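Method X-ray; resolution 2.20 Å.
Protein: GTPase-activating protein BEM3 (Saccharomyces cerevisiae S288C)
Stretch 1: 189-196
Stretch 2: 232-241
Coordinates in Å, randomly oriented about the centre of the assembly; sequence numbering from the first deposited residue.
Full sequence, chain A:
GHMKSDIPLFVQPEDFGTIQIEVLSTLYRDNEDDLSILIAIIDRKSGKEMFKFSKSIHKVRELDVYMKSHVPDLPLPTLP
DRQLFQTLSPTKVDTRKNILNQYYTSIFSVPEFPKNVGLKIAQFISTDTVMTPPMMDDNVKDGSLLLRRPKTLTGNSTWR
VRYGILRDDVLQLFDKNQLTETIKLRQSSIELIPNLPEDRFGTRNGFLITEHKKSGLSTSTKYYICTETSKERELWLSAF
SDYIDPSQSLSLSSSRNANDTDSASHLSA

Stretch 1, residues 189-196: SIELIPNL
Stretch 2 232-241: ERELWLSAFS

An extended strand that begins earlier in the chain runs from Ser-189 through Leu-192 toward Ile-193; Pro-194, Asn-195 and Leu-196 are loop. Residues 232-240 are helical, with phi/psi near -65/-40. The helix runs almost antiparallel to the strand, at 163° between N-to-C directions, and the axes approach to 10.8 Å. In register, Ile-190 lies nearest Phe-240, with their CA atoms 8.6 Å apart.

Strand alternation sends Ile-190 and Leu-192 toward the helix and Glu-191 away. On the helix, Arg-233, Leu-237 and Phe-240 point toward the strand; their spacing of four and three residues places them on one helical face. The chain directions then pair low strand numbers with high helix numbers.

Ile-190 is m at chi1, with chi2 off-well at 93°. Its CG2 lies 4.2 Å from Leu-237 CD2 and 4.4 Å from Phe-240 CD2, so this methyl touches both residues. Phe-240 has chi1 m and chi2 -25°. Leu-237 is m,t. Its CD1 meets Leu-192 CD1 at 3.6 Å, the closest apolar contact here. Leu-192 has chi1 -73° and chi2 81°, which carries CD2 over one face of the Arg-233 guanidinium, 4.2 Å from Arg-233 CZ.

Arg-233 is t,t,p, with chi4 at 170°. The chain extends through CG and CD, then turns at chi3, bringing the guanidinium to the backbone of Ile-193. There Arg-233 NH1 donates a hydrogen bond to Ile-193 O, 3.1 Å away and near the guanidinium plane. The N-H...O angle is 138°, so the bond is bent. The carbonyl accepts from a side chain reaching across, while Ile-193's own side chain points sideways, with chi1 m and chi2 147°. Asn-195 (chi1 -71°, chi2 -33°) also starts sideways, but its end comes nearer: ND2 is 3.6 Å from Arg-233 NH2, a contact without a hydrogen bond.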

# COMPACT_ATOMS: atom_id res chain seq x y z
N SER A 189 21.97 16.54 2.90
CA SER A 189 22.01 15.98 4.24
C SER A 189 20.66 15.34 4.56
O SER A 189 19.63 15.74 4.00
CB SER A 189 22.35 17.05 5.29
OG SER A 189 21.39 18.09 5.28
N ILE A 190 20.67 14.35 5.44
CA ILE A 190 19.49 13.55 5.73
C ILE A 190 19.30 13.46 7.24
O ILE A 190 20.27 13.29 7.99
CB ILE A 190 19.60 12.14 5.11
CG1 ILE A 190 19.78 12.21 3.60
CG2 ILE A 190 18.37 11.30 5.45
CD1 ILE A 190 21.23 12.20 3.13
N GLU A 191 18.05 13.58 7.68
CA GLU A 191 17.70 13.47 9.09
C GLU A 191 16.31 12.87 9.21
O GLU A 191 15.43 13.16 8.40
CB GLU A 191 17.75 14.83 9.79
CG GLU A 191 16.83 15.88 9.18
CD GLU A 191 16.86 17.20 9.93
OE1 GLU A 191 17.39 17.22 11.06
OE2 GLU A 191 16.36 18.21 9.39
N LEU A 192 16.12 12.03 10.23
CA LEU A 192 14.80 11.50 10.52
C LEU A 192 13.92 12.58 11.15
O LEU A 192 14.39 13.39 11.95
CB LEU A 192 14.88 10.30 11.46
CG LEU A 192 15.41 8.95 10.97
CD1 LEU A 192 16.93 8.93 10.95
CD2 LEU A 192 14.86 7.83 11.84
N ILE A 193 12.65 12.57 10.79
CA ILE A 193 11.64 13.37 11.47
C ILE A 193 10.94 12.46 12.48
O ILE A 193 10.39 11.42 12.07
CB ILE A 193 10.63 13.97 10.49
CG1 ILE A 193 11.32 15.01 9.60
CG2 ILE A 193 9.46 14.59 11.24
CD1 ILE A 193 10.75 15.08 8.20
N PRO A 194 10.96 12.79 13.77
CA PRO A 194 10.30 11.91 14.75
C PRO A 194 8.81 11.86 14.52
O PRO A 194 8.17 12.88 14.25
CB PRO A 194 10.65 12.56 16.09
CG PRO A 194 10.92 14.00 15.76
CD PRO A 194 11.54 13.98 14.39
N ASN A 195 8.25 10.65 14.60
CA ASN A 195 6.80 10.50 14.45
C ASN A 195 6.05 11.32 15.48
O ASN A 195 4.97 11.85 15.19
CB ASN A 195 6.42 9.02 14.55
CG ASN A 195 6.86 8.21 13.34
OD1 ASN A 195 6.88 8.71 12.22
ND2 ASN A 195 7.20 6.95 13.57
N LEU A 196 6.60 11.43 16.68
CA LEU A 196 5.93 12.13 17.77
C LEU A 196 6.80 13.24 18.36
O LEU A 196 8.01 13.06 18.52
CB LEU A 196 5.51 11.13 18.85
CG LEU A 196 4.39 10.19 18.39
CD1 LEU A 196 4.15 9.06 19.38
CD2 LEU A 196 3.11 10.97 18.14
N GLU A 232 9.85 0.49 5.74
CA GLU A 232 10.30 1.09 4.49
C GLU A 232 11.20 2.29 4.73
O GLU A 232 12.11 2.55 3.93
CB GLU A 232 9.09 1.48 3.63
CG GLU A 232 8.73 0.46 2.58
CD GLU A 232 9.73 0.42 1.44
OE1 GLU A 232 9.80 1.40 0.67
OE2 GLU A 232 10.46 -0.59 1.32
N ARG A 233 10.98 3.03 5.82
CA ARG A 233 11.91 4.10 6.16
C ARG A 233 13.28 3.54 6.53
O ARG A 233 14.31 4.10 6.14
CB ARG A 233 11.35 4.96 7.30
CG ARG A 233 12.32 6.05 7.76
CD ARG A 233 11.66 7.11 8.62
NE ARG A 233 11.25 6.60 9.92
CZ ARG A 233 10.82 7.36 10.92
NH1 ARG A 233 10.74 8.68 10.77
NH2 ARG A 233 10.46 6.81 12.08
N GLU A 234 13.31 2.44 7.28
CA GLU A 234 14.58 1.78 7.59
C GLU A 234 15.29 1.37 6.31
O GLU A 234 16.49 1.62 6.14
CB GLU A 234 14.34 0.57 8.48
CG GLU A 234 14.02 0.88 9.93
CD GLU A 234 13.93 -0.37 10.79
OE1 GLU A 234 14.78 -1.27 10.61
OE2 GLU A 234 13.01 -0.46 11.62
N LEU A 235 14.57 0.73 5.39
CA LEU A 235 15.19 0.24 4.16
C LEU A 235 15.70 1.40 3.31
O LEU A 235 16.77 1.30 2.70
CB LEU A 235 14.20 -0.61 3.36
CG LEU A 235 13.66 -1.88 4.03
CD1 LEU A 235 12.91 -2.74 3.02
CD2 LEU A 235 14.80 -2.67 4.67
N TRP A 236 14.96 2.50 3.26
CA TRP A 236 15.36 3.63 2.42
C TRP A 236 16.60 4.32 2.98
O TRP A 236 17.49 4.72 2.22
CB TRP A 236 14.21 4.62 2.28
CG TRP A 236 13.39 4.40 1.04
CD1 TRP A 236 12.19 3.77 0.96
CD2 TRP A 236 13.72 4.82 -0.29
NE1 TRP A 236 11.75 3.76 -0.34
CE2 TRP A 236 12.67 4.40 -1.13
CE3 TRP A 236 14.81 5.50 -0.85
CZ2 TRP A 236 12.67 4.65 -2.50
CZ3 TRP A 236 14.80 5.74 -2.21
CH2 TRP A 236 13.74 5.32 -3.02
N LEU A 237 16.68 4.47 4.30
CA LEU A 237 17.84 5.11 4.90
C LEU A 237 19.11 4.30 4.66
O LEU A 237 20.19 4.87 4.44
CB LEU A 237 17.62 5.32 6.40
CG LEU A 237 16.47 6.25 6.81
CD1 LEU A 237 16.49 6.52 8.30
CD2 LEU A 237 16.52 7.56 6.02
N SER A 238 19.01 2.97 4.70
CA SER A 238 20.17 2.14 4.43
C SER A 238 20.62 2.27 2.98
O SER A 238 21.82 2.23 2.68
CB SER A 238 19.87 0.68 4.77
OG SER A 238 19.57 0.53 6.14
N ALA A 239 19.67 2.43 2.06
CA ALA A 239 20.02 2.71 0.67
C ALA A 239 20.75 4.04 0.55
O ALA A 239 21.73 4.15 -0.19
CB ALA A 239 18.77 2.70 -0.21
N PHE A 240 20.28 5.06 1.28
CA PHE A 240 21.06 6.28 1.42
C PHE A 240 22.38 6.03 2.13
O PHE A 240 23.38 6.70 1.84
CB PHE A 240 20.25 7.34 2.19
CG PHE A 240 18.98 7.75 1.53
CD1 PHE A 240 18.81 7.63 0.16
CD2 PHE A 240 17.93 8.27 2.28
CE1 PHE A 240 17.63 8.01 -0.45
CE2 PHE A 240 16.75 8.66 1.67
CZ PHE A 240 16.60 8.53 0.31
N SER A 241 22.39 5.08 3.07
CA SER A 241 23.53 4.79 3.94
C SER A 241 23.98 6.03 4.71
O SER A 241 25.16 6.40 4.67
CB SER A 241 24.70 4.21 3.12
OG SER A 241 25.29 5.19 2.28